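Leucyl-trna synthetase (Plasmodium falciparum, PDB 5FOC) probably joins leucine to its cognate tRNA at the expense of ATP, and in this fragment, the editing domain, probably removes wrongly attached amino acids from that tRNA. Local coordinates at residues A267-D271 with V317-K321; S260-D264 with I328-L332; K234-Y239 with Q289-E295; H222-L226 with K282-K286. The protein carries 2 engineered substitutions. One frame throughout, in Å; residues are numbered along the deposited sequence.

Contact 1: A267-D271 with V317-K321; sequences ACLED and VSSYK
Asp271 OD2 accepts the backbone N-H of Tyr320, 2.9 Å from Tyr320 N. The bond is fairly straight, 162° at the hydrogen. It arrives on the syn side of OD2 but tilted out of the carboxylate plane. The other oxygen, OD1, works through a water, which donates both to Asp271 OD1 (2.6 Å) and to Ser318 O. Together the direct bond and the water bridge hold the carboxylate at two points and limit its rotation.

OD2 also lies at the edge of the Tyr320 ring, 3.3 Å from Tyr320 CD1. One helical turn earlier, Cys268 packs on the ring itself. Its SG is anti to the backbone N (chi1 -180°), which sets the sulfur over the centre of one ring face, 4.0 Å from the centroid. Lys321 CG lies over the opposite face. The ring is thus held between sulfur and aliphatic chain, while its hydroxyl bonds to Thr244. Ala267 CB packs beside the loop, 3.8 Å from Tyr320 CB and a little farther from Val317 CG1. Within the loop, Ser319 OG accepts from Lys321 N and closes an ST turn.

The contact is a helix-to-loop junction within the editing domain, combining a Cys sulfur-aromatic contact with a side-chain carboxylate that receives a loop N-H.

Contact 2: S260-D264 with I328-L332; sequences SDSTD and IKEVL
Thr263 lays its methyl and hydroxyl against the helix 325-339. OG1 is anti to the carbonyl carbon (chi1 -61°) and CG2 is anti to the backbone N, which turns both branches to that helix. CG2 meets Ile328 CG2 at 4.0 Å, and the two side chains cross at about a right angle. Thr263 OG1 lies 3.6 Å from Leu332 CD2. The buried hydroxyl is satisfied by a hydrogen bond to Gly308 O.

Leu332 sits one turn beyond Ile328 on the same helical face. Its CD2 methyl touches Thr263 OG1 and lies 3.8 Å from Asp261 O. That carbonyl oxygen is also bonded to Gln336 NE2, one further turn along the same helix. Asp261 turns its carboxylate to other partners, Ser296 OG and Cys297 N.

Asp264 makes the charged part of the contact. The Lys329 chain runs out fully extended and slants across the carboxylate. Asp264 OD2 is 3.6 Å from Lys329 CD, and Lys329 NZ comes no closer, also 3.6 Å from OD2. The salt bridge is thus a long one, and the lysine methylenes share in the contact. No hydrogen bond links the two segments.

Ser262 is the N-cap of helix 263-274, and the first residues of that helix, Thr263 and Asp264, pack on helix 325-339. Helix 307-314 completes the packing: Tyr311 touches both Thr263 and Leu332, Tyr312 touches Thr263, and Thr307 touches Leu332.

Contact 3: K234-Y239 with Q289-E295; sequences KIKNLY and QLKNNSE
Asn292 reaches from the loop 289-295 into the turn ahead of strand 238-242. Its CB packs on Ile235 CD1 at 3.8 Å. Beyond CG the amide divides its work. ND2 donates to Asn237 O at 2.8 Å, from above the carbonyl plane and with a bent angle of 133° at the hydrogen. OD1 receives a weak bond from Asn237 ND2 at 3.0 Å. The amide planes are turned 53° apart, in keeping with one bent and one weak bond rather than a flat amide pair. Asn292 ND2 also bonds to Asn137 O, so it has two acceptors.

Gln289 passes across the Tyr239 ring. Its chain is extended beyond CG, which carries NE2 over the ring face to 3.3 Å from Tyr239 CD1. Gln289 CG makes a CH-pi contact on the same face, 4.1 Å from the ring centroid. Asn237 O lies over the opposite face, near the rim. The amide oxygen of Gln289 bonds to Lys286 N.

At the far end Lys234 NZ meets Glu295 OE1 at 2.6 Å, a short salt bridge that uses the anti lone pair. Lys234 bends at chi3 (82°) to bring its amine there.

Residues 289-295 run roughly antiparallel to residues 234-239, the turn leading into strand 238-242. Strands 138-141 and 227-229 flank this strand in the mixed sheet; Tyr138 OH bonds to Gln289 O and Asn292 N.

Contact 4: H222-L226 with K282-K286; sequences HFVGL and KYNLK
Apolar packing centres on Val224, whose CG1 methyl touches both Tyr283 and Leu285. It stands 3.6 Å from Tyr283 CB and 3.8 Å from Leu285 CG. With CG1 anti to the backbone N (chi1 173°), this methyl leans toward the loop 282-286. Val224 CB and CG2 continue the contact along Tyr283 CD1, the two side chains crossing obliquely. Leu285 extends the patch past the valine, its CD2 lying 3.9 Å from Gly225 CA. Pro242 of strand 238-242 touches both Val224 and Tyr283, and Leu241 touches Leu285.

Each segment contains a turn. Phe223 to Leu226 form a type II beta turn, closed by Leu226 N bonding to Phe223 O. In the other segment, the chain leaves helix 276-282 at Tyr283 and makes an inverse gamma turn centred on Asn284. Gly225 has positive phi (100°), as suits glycine in the type II turn, and its lack of a side chain lets the Asn284 carbonyl approach.

The backbones also meet through a CA-H...O contact and a water. Gly225 CA lies 3.5 Å from Asn284 O, with 151° at the hydrogen. The water accepts from Asn284 N at 3.0 Å and lies 3.1 Å from Val224 O, to which it may donate. No direct hydrogen bond joins the segments. The backbone of Gly225 and Leu226 is instead bonded to Ile240 of strand 238-242.

How the contacts relate
Contacts 1 and 2 share helix 263-274, with centres about 12 Å apart, and pack it against the loop and helix that follow helix 307-314. Val317 of contact 1 packs on Ile328 and Thr263 of contact 2. Along the chain contact 1 is nested inside the span closed by contact 2. All other pairs cross along the chain. Contacts 3 and 4 have centres about 15 Å apart and meet where Gln289 and Tyr239 touch Gly225. Both lay the chain after helix 276-282 beside the region of strands 227-229 and 238-242 of the mixed sheet. Ser260 and Ser294, probably hydrogen-bonded, join contacts 2 and 3. Contacts 2 and 4 lie farthest apart, about 25 Å between centres.

Contact 1: A267-D271 with V317-K321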
loop_
_atom_site.group_PDB
_atom_site.type_symbol
_atom_site.label_atom_id
_atom_site.label_comp_id
_atom_site.label_asym_id
_atom_site.label_seq_id
_atom_site.Cartn_x
_atom_site.Cartn_y
_atom_site.Cartn_z
ATOM N N ALA A 267 -15.078 -3.004 -7.542
ATOM C CA ALA A 267 -15.081 -2.949 -8.997
ATOM C C ALA A 267 -13.816 -3.535 -9.600
ATOM O O ALA A 267 -13.879 -4.292 -10.576
ATOM C CB ALA A 267 -15.242 -1.516 -9.473
ATOM N N CYS A 268 -12.685 -3.178 -9.027
ATOM C CA CYS A 268 -11.383 -3.574 -9.564
ATOM C C CYS A 268 -11.176 -5.097 -9.367
ATOM O O CYS A 268 -10.747 -5.816 -10.297
ATOM C CB CYS A 268 -10.267 -2.793 -8.904
ATOM S SG CYS A 268 -8.627 -3.183 -9.487
ATOM N N LEU A 269 -11.493 -5.549 -8.162
ATOM C CA LEU A 269 -11.397 -6.977 -7.866
ATOM C C LEU A 269 -12.333 -7.785 -8.777
ATOM O O LEU A 269 -11.919 -8.828 -9.326
ATOM C CB LEU A 269 -11.625 -7.242 -6.369
ATOM C CG LEU A 269 -11.553 -8.722 -5.927
ATOM C CD1 LEU A 269 -10.231 -9.404 -6.340
ATOM C CD2 LEU A 269 -11.802 -8.795 -4.414
ATOM N N GLU A 270 -13.552 -7.314 -8.984
ATOM C CA GLU A 270 -14.506 -7.942 -9.890
ATOM C C GLU A 270 -14.000 -8.007 -11.344
ATOM O O GLU A 270 -14.188 -9.009 -11.992
ATOM C CB GLU A 270 -15.870 -7.250 -9.785
ATOM C CG GLU A 270 -16.951 -7.736 -10.738
ATOM C CD GLU A 270 -17.574 -9.078 -10.390
ATOM O OE1 GLU A 270 -17.131 -9.761 -9.437
ATOM O OE2 GLU A 270 -18.535 -9.453 -11.106
ATOM N N ASP A 271 -13.334 -6.951 -11.837
ATOM C CA ASP A 271 -12.775 -6.944 -13.203
ATOM C C ASP A 271 -11.642 -7.958 -13.305
ATOM O O ASP A 271 -11.525 -8.697 -14.286
ATOM C CB ASP A 271 -12.272 -5.541 -13.601
ATOM C CG ASP A 271 -13.377 -4.633 -14.103
ATOM O OD1 ASP A 271 -14.508 -5.056 -14.336
ATOM O OD2 ASP A 271 -13.127 -3.415 -14.208
ATOM N N VAL A 317 -22.306 0.238 -12.110
ATOM C CA VAL A 317 -20.897 0.449 -12.433
ATOM C C VAL A 317 -20.431 -0.601 -13.418
ATOM O O VAL A 317 -20.598 -1.806 -13.179
ATOM C CB VAL A 317 -19.999 0.367 -11.189
ATOM C CG1 VAL A 317 -18.529 0.345 -11.613
ATOM C CG2 VAL A 317 -20.338 1.490 -10.203
ATOM N N SER A 318 -19.809 -0.155 -14.502
ATOM C CA SER A 318 -19.466 -1.041 -15.616
ATOM C C SER A 318 -18.093 -1.663 -15.536
ATOM O O SER A 318 -17.892 -2.714 -16.116
ATOM C CB SER A 318 -19.637 -0.304 -16.937
ATOM O OG SER A 318 -21.003 0.034 -17.046
ATOM N N SER A 319 -17.175 -1.003 -14.831
ATOM C CA SER A 319 -15.797 -1.411 -14.681
ATOM C C SER A 319 -15.148 -0.509 -13.620
ATOM O O SER A 319 -15.743 0.504 -13.176
ATOM C CB SER A 319 -15.014 -1.268 -15.984
ATOM O OG SER A 319 -14.728 0.123 -16.217
ATOM N N TYR A 320 -13.913 -0.845 -13.236
ATOM C CA TYR A 320 -13.209 -0.050 -12.230
ATOM C C TYR A 320 -12.703 1.251 -12.827
ATOM O O TYR A 320 -12.223 2.098 -12.100
ATOM C CB TYR A 320 -12.108 -0.834 -11.503
ATOM C CG TYR A 320 -10.757 -0.931 -12.179
ATOM C CD1 TYR A 320 -10.423 -2.008 -13.022
ATOM C CD2 TYR A 320 -9.756 -0.030 -11.868
ATOM C CE1 TYR A 320 -9.172 -2.084 -13.617
ATOM C CE2 TYR A 320 -8.518 -0.092 -12.441
ATOM C CZ TYR A 320 -8.209 -1.144 -13.303
ATOM O OH TYR A 320 -6.944 -1.177 -13.856
ATOM N N LYS A 321 -12.786 1.373 -14.146
ATOM C CA LYS A 321 -12.451 2.615 -14.848
ATOM C C LYS A 321 -13.663 3.422 -15.311
ATOM O O LYS A 321 -13.498 4.434 -16.012
ATOM C CB LYS A 321 -11.562 2.269 -16.045
ATOM C CG LYS A 321 -10.229 1.650 -15.627
ATOM C CD LYS A 321 -9.536 0.895 -16.755
ATOM C CE LYS A 321 -10.163 -0.468 -16.945
ATOM N NZ LYS A 321 -9.417 -1.227 -17.973
HETATM O O HOH W 1 -15.954 -4.535 -16.374
#

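Contact 2: S260-D264 with I328-L332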
loop_
_atom_site.group_PDB
_atom_site.type_symbol
_atom_site.label_atom_id
_atom_site.label_comp_id
_atom_site.label_asym_id
_atom_site.label_seq_id
_atom_site.Cartn_x
_atom_site.Cartn_y
_atom_site.Cartn_z
ATOM N N SER A 260 -15.302 -5.259 0.350
ATOM C CA SER A 260 -16.611 -5.218 0.982
ATOM C C SER A 260 -17.135 -3.811 1.144
ATOM O O SER A 260 -18.317 -3.640 1.052
ATOM C CB SER A 260 -16.580 -5.872 2.370
ATOM O OG SER A 260 -15.552 -5.357 3.173
ATOM N N ASP A 261 -16.231 -2.888 1.448
ATOM C CA ASP A 261 -16.627 -1.553 1.941
ATOM C C ASP A 261 -16.317 -0.413 1.015
ATOM O O ASP A 261 -16.659 0.783 1.356
ATOM C CB ASP A 261 -15.927 -1.320 3.243
ATOM C CG ASP A 261 -16.384 -2.300 4.337
ATOM O OD1 ASP A 261 -17.552 -2.755 4.308
ATOM O OD2 ASP A 261 -15.581 -2.525 5.264
ATOM N N SER A 262 -15.759 -0.702 -0.145
ATOM C CA SER A 262 -15.393 0.309 -1.131
ATOM C C SER A 262 -15.828 -0.141 -2.506
ATOM O O SER A 262 -15.486 -1.241 -2.939
ATOM C CB SER A 262 -13.906 0.577 -1.126
ATOM O OG SER A 262 -13.471 1.133 -2.352
ATOM N N THR A 263 -16.608 0.689 -3.199
ATOM C CA THR A 263 -17.108 0.343 -4.519
ATOM C C THR A 263 -15.997 0.301 -5.562
ATOM O O THR A 263 -16.045 -0.549 -6.456
ATOM C CB THR A 263 -18.249 1.266 -4.955
ATOM O OG1 THR A 263 -19.317 1.122 -4.023
ATOM C CG2 THR A 263 -18.747 0.910 -6.324
ATOM N N ASP A 264 -14.993 1.162 -5.460
ATOM C CA ASP A 264 -13.917 1.131 -6.436
ATOM C C ASP A 264 -13.098 -0.152 -6.248
ATOM O O ASP A 264 -12.777 -0.825 -7.245
ATOM C CB ASP A 264 -13.002 2.364 -6.450
ATOM C CG ASP A 264 -12.499 2.764 -5.119
ATOM O OD1 ASP A 264 -13.135 2.490 -4.073
ATOM O OD2 ASP A 264 -11.443 3.419 -5.115
ATOM N N ILE A 328 -19.438 8.156 -7.121
ATOM C CA ILE A 328 -19.975 7.079 -6.273
ATOM C C ILE A 328 -19.092 6.884 -5.023
ATOM O O ILE A 328 -19.596 6.658 -3.906
ATOM C CB ILE A 328 -20.105 5.752 -7.071
ATOM C CG1 ILE A 328 -21.191 5.877 -8.156
ATOM C CG2 ILE A 328 -20.399 4.565 -6.153
ATOM C CD1 ILE A 328 -21.189 4.737 -9.161
ATOM N N LYS A 329 -17.779 6.924 -5.233
ATOM C CA LYS A 329 -16.772 6.816 -4.163
ATOM C C LYS A 329 -16.907 7.970 -3.146
ATOM O O LYS A 329 -16.862 7.746 -1.927
ATOM C CB LYS A 329 -15.370 6.809 -4.791
ATOM C CG LYS A 329 -14.203 6.697 -3.818
ATOM C CD LYS A 329 -12.870 6.633 -4.569
ATOM C CE LYS A 329 -11.699 6.660 -3.601
ATOM N NZ LYS A 329 -10.397 6.806 -4.303
ATOM N N GLU A 330 -17.070 9.185 -3.647
ATOM C CA GLU A 330 -17.221 10.342 -2.783
ATOM C C GLU A 330 -18.530 10.307 -1.958
ATOM O O GLU A 330 -18.498 10.530 -0.740
ATOM C CB GLU A 330 -17.066 11.650 -3.610
ATOM C CG GLU A 330 -15.615 11.866 -4.075
ATOM C CD GLU A 330 -15.428 12.843 -5.239
ATOM O OE1 GLU A 330 -16.423 13.305 -5.845
ATOM O OE2 GLU A 330 -14.257 13.151 -5.568
ATOM N N VAL A 331 -19.647 9.980 -2.612
ATOM C CA VAL A 331 -20.959 9.827 -1.969
ATOM C C VAL A 331 -20.981 8.720 -0.908
ATOM O O VAL A 331 -21.514 8.911 0.193
ATOM C CB VAL A 331 -22.063 9.570 -3.029
ATOM C CG1 VAL A 331 -23.401 9.187 -2.402
ATOM C CG2 VAL A 331 -22.255 10.809 -3.898
ATOM N N LEU A 332 -20.415 7.558 -1.250
ATOM C CA LEU A 332 -20.359 6.442 -0.294
ATOM C C LEU A 332 -19.452 6.762 0.897
ATOM O O LEU A 332 -19.787 6.453 2.035
ATOM C CB LEU A 332 -19.901 5.142 -0.980
ATOM C CG LEU A 332 -19.751 3.932 -0.074
ATOM C CD1 LEU A 332 -21.101 3.512 0.473
ATOM C CD2 LEU A 332 -19.084 2.782 -0.852
#

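Contact 3: K234-Y239 with Q289-E295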
loop_
_atom_site.group_PDB
_atom_site.type_symbol
_atom_site.label_atom_id
_atom_site.label_comp_id
_atom_site.label_asym_id
_atom_site.label_seq_id
_atom_site.Cartn_x
_atom_site.Cartn_y
_atom_site.Cartn_z
ATOM N N LYS A 234 -7.711 -9.170 9.084
ATOM C CA LYS A 234 -8.245 -10.447 9.510
ATOM C C LYS A 234 -7.417 -11.585 8.903
ATOM O O LYS A 234 -7.048 -12.586 9.625
ATOM C CB LYS A 234 -9.699 -10.608 9.061
ATOM C CG LYS A 234 -10.322 -11.884 9.642
ATOM C CD LYS A 234 -11.777 -12.060 9.348
ATOM C CE LYS A 234 -11.989 -12.628 7.982
ATOM N NZ LYS A 234 -13.343 -13.211 7.880
ATOM N N ILE A 235 -7.214 -11.513 7.587
ATOM C CA ILE A 235 -6.364 -12.479 6.836
ATOM C C ILE A 235 -5.001 -11.900 6.533
ATOM O O ILE A 235 -4.811 -10.643 6.497
ATOM C CB ILE A 235 -7.038 -12.977 5.536
ATOM C CG1 ILE A 235 -7.244 -11.860 4.497
ATOM C CG2 ILE A 235 -8.341 -13.653 5.865
ATOM C CD1 ILE A 235 -7.968 -12.271 3.244
ATOM N N LYS A 236 -4.034 -12.757 6.285
ATOM C CA LYS A 236 -2.638 -12.341 6.103
ATOM C C LYS A 236 -2.046 -12.687 4.706
ATOM O O LYS A 236 -0.834 -12.593 4.509
ATOM C CB LYS A 236 -1.746 -12.910 7.243
ATOM C CG LYS A 236 -2.221 -12.647 8.665
ATOM C CD LYS A 236 -2.365 -11.125 8.998
ATOM C CE LYS A 236 -2.847 -10.921 10.448
ATOM N NZ LYS A 236 -3.036 -9.499 10.769
ATOM N N ASN A 237 -2.891 -13.050 3.753
ATOM C CA ASN A 237 -2.447 -13.327 2.394
ATOM C C ASN A 237 -2.925 -12.293 1.391
ATOM O O ASN A 237 -3.635 -12.582 0.433
ATOM C CB ASN A 237 -2.846 -14.760 1.956
ATOM C CG ASN A 237 -4.332 -14.965 1.877
ATOM O OD1 ASN A 237 -5.055 -14.489 2.738
ATOM N ND2 ASN A 237 -4.808 -15.753 0.895
ATOM N N LEU A 238 -2.487 -11.057 1.628
ATOM C CA LEU A 238 -2.991 -9.946 0.854
ATOM C C LEU A 238 -2.134 -9.734 -0.372
ATOM O O LEU A 238 -1.108 -9.015 -0.347
ATOM C CB LEU A 238 -2.966 -8.701 1.744
ATOM C CG LEU A 238 -3.501 -8.846 3.146
ATOM C CD1 LEU A 238 -3.454 -7.476 3.895
ATOM C CD2 LEU A 238 -4.906 -9.352 3.133
ATOM N N TYR A 239 -2.512 -10.378 -1.455
ATOM C CA TYR A 239 -1.688 -10.350 -2.638
ATOM C C TYR A 239 -1.737 -8.944 -3.207
ATOM O O TYR A 239 -2.806 -8.282 -3.137
ATOM C CB TYR A 239 -2.148 -11.391 -3.648
ATOM C CG TYR A 239 -2.087 -12.785 -3.040
ATOM C CD1 TYR A 239 -0.886 -13.344 -2.672
ATOM C CD2 TYR A 239 -3.251 -13.465 -2.761
ATOM C CE1 TYR A 239 -0.873 -14.615 -2.077
ATOM C CE2 TYR A 239 -3.228 -14.754 -2.198
ATOM C CZ TYR A 239 -2.031 -15.263 -1.828
ATOM O OH TYR A 239 -2.026 -16.546 -1.263
ATOM N N GLN A 289 -5.279 -17.326 -6.200
ATOM C CA GLN A 289 -4.988 -16.135 -5.402
ATOM C C GLN A 289 -6.117 -15.130 -5.415
ATOM O O GLN A 289 -6.049 -14.220 -4.613
ATOM C CB GLN A 289 -3.726 -15.431 -5.906
ATOM C CG GLN A 289 -2.469 -16.279 -5.836
ATOM C CD GLN A 289 -1.255 -15.545 -6.339
ATOM O OE1 GLN A 289 -1.054 -15.433 -7.536
ATOM N NE2 GLN A 289 -0.431 -15.052 -5.431
ATOM N N LEU A 290 -7.136 -15.306 -6.260
ATOM C CA LEU A 290 -8.143 -14.262 -6.469
ATOM C C LEU A 290 -9.402 -14.488 -5.656
ATOM O O LEU A 290 -10.400 -13.871 -5.922
ATOM C CB LEU A 290 -8.506 -14.161 -7.936
ATOM C CG LEU A 290 -7.352 -14.015 -8.889
ATOM C CD1 LEU A 290 -7.882 -13.954 -10.291
ATOM C CD2 LEU A 290 -6.562 -12.764 -8.606
ATOM N N LYS A 291 -9.358 -15.377 -4.658
ATOM C CA LYS A 291 -10.581 -15.752 -3.938
ATOM C C LYS A 291 -10.663 -15.210 -2.508
ATOM O O LYS A 291 -11.485 -15.713 -1.733
ATOM C CB LYS A 291 -10.759 -17.267 -3.950
ATOM C CG LYS A 291 -10.871 -17.855 -5.354
ATOM C CD LYS A 291 -10.954 -19.393 -5.321
ATOM C CE LYS A 291 -10.544 -20.024 -6.642
ATOM N NZ LYS A 291 -11.194 -19.411 -7.835
ATOM N N ASN A 292 -9.890 -14.167 -2.162
ATOM C CA ASN A 292 -9.838 -13.750 -0.761
ATOM C C ASN A 292 -11.122 -12.985 -0.466
ATOM O O ASN A 292 -11.520 -12.084 -1.252
ATOM C CB ASN A 292 -8.666 -12.804 -0.455
ATOM C CG ASN A 292 -7.327 -13.460 -0.509
ATOM O OD1 ASN A 292 -7.235 -14.746 -0.533
ATOM N ND2 ASN A 292 -6.270 -12.676 -0.482
ATOM N N ASN A 293 -11.733 -13.302 0.665
ATOM C CA ASN A 293 -12.916 -12.598 1.195
ATOM C C ASN A 293 -12.493 -11.377 1.967
ATOM O O ASN A 293 -11.499 -11.430 2.702
ATOM C CB ASN A 293 -13.683 -13.507 2.180
ATOM C CG ASN A 293 -15.023 -12.920 2.611
ATOM O OD1 ASN A 293 -16.004 -12.992 1.882
ATOM N ND2 ASN A 293 -15.055 -12.311 3.781
ATOM N N SER A 294 -13.272 -10.290 1.826
ATOM C CA SER A 294 -13.124 -9.062 2.611
ATOM C C SER A 294 -14.237 -8.972 3.643
ATOM O O SER A 294 -15.388 -8.923 3.264
ATOM C CB SER A 294 -13.247 -7.934 1.645
ATOM O OG SER A 294 -13.277 -6.676 2.372
ATOM N N GLU A 295 -13.900 -9.017 4.930
ATOM C CA GLU A 295 -14.883 -8.986 5.978
ATOM C C GLU A 295 -15.392 -7.523 6.046
ATOM O O GLU A 295 -14.601 -6.654 6.258
ATOM C CB GLU A 295 -14.278 -9.359 7.314
ATOM C CG GLU A 295 -15.281 -9.482 8.439
ATOM C CD GLU A 295 -16.119 -10.734 8.359
ATOM O OE1 GLU A 295 -15.555 -11.835 8.062
ATOM O OE2 GLU A 295 -17.347 -10.601 8.582
#

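Contact 4: H222-L226 with K282-K286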
loop_
_atom_site.group_PDB
_atom_site.type_symbol
_atom_site.label_atom_id
_atom_site.label_comp_id
_atom_site.label_asym_id
_atom_site.label_seq_id
_atom_site.Cartn_x
_atom_site.Cartn_y
_atom_site.Cartn_z
ATOM N N HIS A 222 6.039 -5.434 -11.385
ATOM C CA HIS A 222 6.961 -6.432 -10.852
ATOM C C HIS A 222 6.631 -6.916 -9.468
ATOM O O HIS A 222 7.088 -8.014 -9.036
ATOM C CB HIS A 222 8.375 -5.936 -10.903
ATOM C CG HIS A 222 8.837 -5.677 -12.284
ATOM N ND1 HIS A 222 8.837 -6.647 -13.256
ATOM C CD2 HIS A 222 9.254 -4.538 -12.889
ATOM C CE1 HIS A 222 9.294 -6.143 -14.381
ATOM N NE2 HIS A 222 9.517 -4.854 -14.193
ATOM N N PHE A 223 5.806 -6.178 -8.761
ATOM C CA PHE A 223 5.346 -6.555 -7.431
ATOM C C PHE A 223 4.015 -7.286 -7.401
ATOM O O PHE A 223 3.613 -7.788 -6.332
ATOM C CB PHE A 223 5.237 -5.341 -6.543
ATOM C CG PHE A 223 6.522 -4.583 -6.347
ATOM C CD1 PHE A 223 7.666 -5.191 -5.830
ATOM C CD2 PHE A 223 6.579 -3.215 -6.604
ATOM C CE1 PHE A 223 8.818 -4.448 -5.607
ATOM C CE2 PHE A 223 7.733 -2.487 -6.398
ATOM C CZ PHE A 223 8.841 -3.080 -5.890
ATOM N N VAL A 224 3.326 -7.314 -8.549
ATOM C CA VAL A 224 2.022 -7.946 -8.632
ATOM C C VAL A 224 2.177 -9.425 -8.307
ATOM O O VAL A 224 3.036 -10.106 -8.835
ATOM C CB VAL A 224 1.328 -7.691 -9.986
ATOM C CG1 VAL A 224 0.047 -8.487 -10.137
ATOM C CG2 VAL A 224 0.980 -6.194 -10.055
ATOM N N GLY A 225 1.362 -9.871 -7.365
ATOM C CA GLY A 225 1.382 -11.297 -6.904
ATOM C C GLY A 225 2.140 -11.533 -5.598
ATOM O O GLY A 225 1.979 -12.575 -4.951
ATOM N N LEU A 226 3.012 -10.601 -5.185
ATOM C CA LEU A 226 3.638 -10.674 -3.886
ATOM C C LEU A 226 2.600 -10.750 -2.792
ATOM O O LEU A 226 1.556 -10.074 -2.835
ATOM C CB LEU A 226 4.521 -9.473 -3.566
ATOM C CG LEU A 226 5.924 -9.340 -4.092
ATOM C CD1 LEU A 226 6.575 -8.082 -3.518
ATOM C CD2 LEU A 226 6.735 -10.535 -3.651
ATOM N N LYS A 282 -0.855 -12.125 -17.944
ATOM C CA LYS A 282 -0.012 -10.922 -17.966
ATOM C C LYS A 282 0.922 -10.790 -16.763
ATOM O O LYS A 282 2.055 -10.336 -16.915
ATOM C CB LYS A 282 -0.892 -9.653 -18.068
ATOM C CG LYS A 282 -0.112 -8.345 -18.182
ATOM C CD LYS A 282 -1.005 -7.217 -18.669
ATOM C CE LYS A 282 -0.330 -5.853 -18.590
ATOM N NZ LYS A 282 0.800 -5.712 -19.550
ATOM N N TYR A 283 0.424 -11.142 -15.573
ATOM C CA TYR A 283 1.158 -10.952 -14.313
ATOM C C TYR A 283 1.466 -12.258 -13.618
ATOM O O TYR A 283 0.954 -13.336 -13.990
ATOM C CB TYR A 283 0.341 -10.098 -13.355
ATOM C CG TYR A 283 -0.016 -8.709 -13.882
ATOM C CD1 TYR A 283 0.926 -7.678 -13.868
ATOM C CD2 TYR A 283 -1.284 -8.437 -14.390
ATOM C CE1 TYR A 283 0.612 -6.400 -14.350
ATOM C CE2 TYR A 283 -1.622 -7.141 -14.874
ATOM C CZ TYR A 283 -0.672 -6.145 -14.842
ATOM O OH TYR A 283 -0.974 -4.901 -15.308
ATOM N N ASN A 284 2.280 -12.181 -12.579
ATOM C CA ASN A 284 2.596 -13.387 -11.800
ATOM C C ASN A 284 1.456 -13.625 -10.809
ATOM O O ASN A 284 1.642 -13.473 -9.574
ATOM C CB ASN A 284 3.949 -13.235 -11.097
ATOM C CG ASN A 284 5.119 -13.099 -12.071
ATOM O OD1 ASN A 284 6.004 -12.257 -11.872
ATOM N ND2 ASN A 284 5.134 -13.913 -13.123
ATOM N N LEU A 285 0.284 -13.989 -11.373
ATOM C CA LEU A 285 -0.979 -14.242 -10.644
ATOM C C LEU A 285 -1.570 -15.586 -11.047
ATOM O O LEU A 285 -1.533 -15.955 -12.207
ATOM C CB LEU A 285 -2.051 -13.152 -10.912
ATOM C CG LEU A 285 -1.870 -11.804 -10.254
ATOM C CD1 LEU A 285 -2.938 -10.857 -10.803
ATOM C CD2 LEU A 285 -1.976 -11.934 -8.746
ATOM N N LYS A 286 -2.145 -16.285 -10.071
ATOM C CA LYS A 286 -2.865 -17.531 -10.314
ATOM C C LYS A 286 -4.280 -17.404 -9.822
ATOM O O LYS A 286 -4.515 -16.715 -8.823
ATOM C CB LYS A 286 -2.164 -18.723 -9.650
ATOM C CG LYS A 286 -0.726 -18.933 -10.121
ATOM C CD LYS A 286 0.216 -19.361 -8.997
ATOM C CE LYS A 286 0.511 -18.229 -8.014
ATOM N NZ LYS A 286 1.483 -18.650 -6.964
HETATM O O HOH W 2 3.867 -9.748 -11.750
#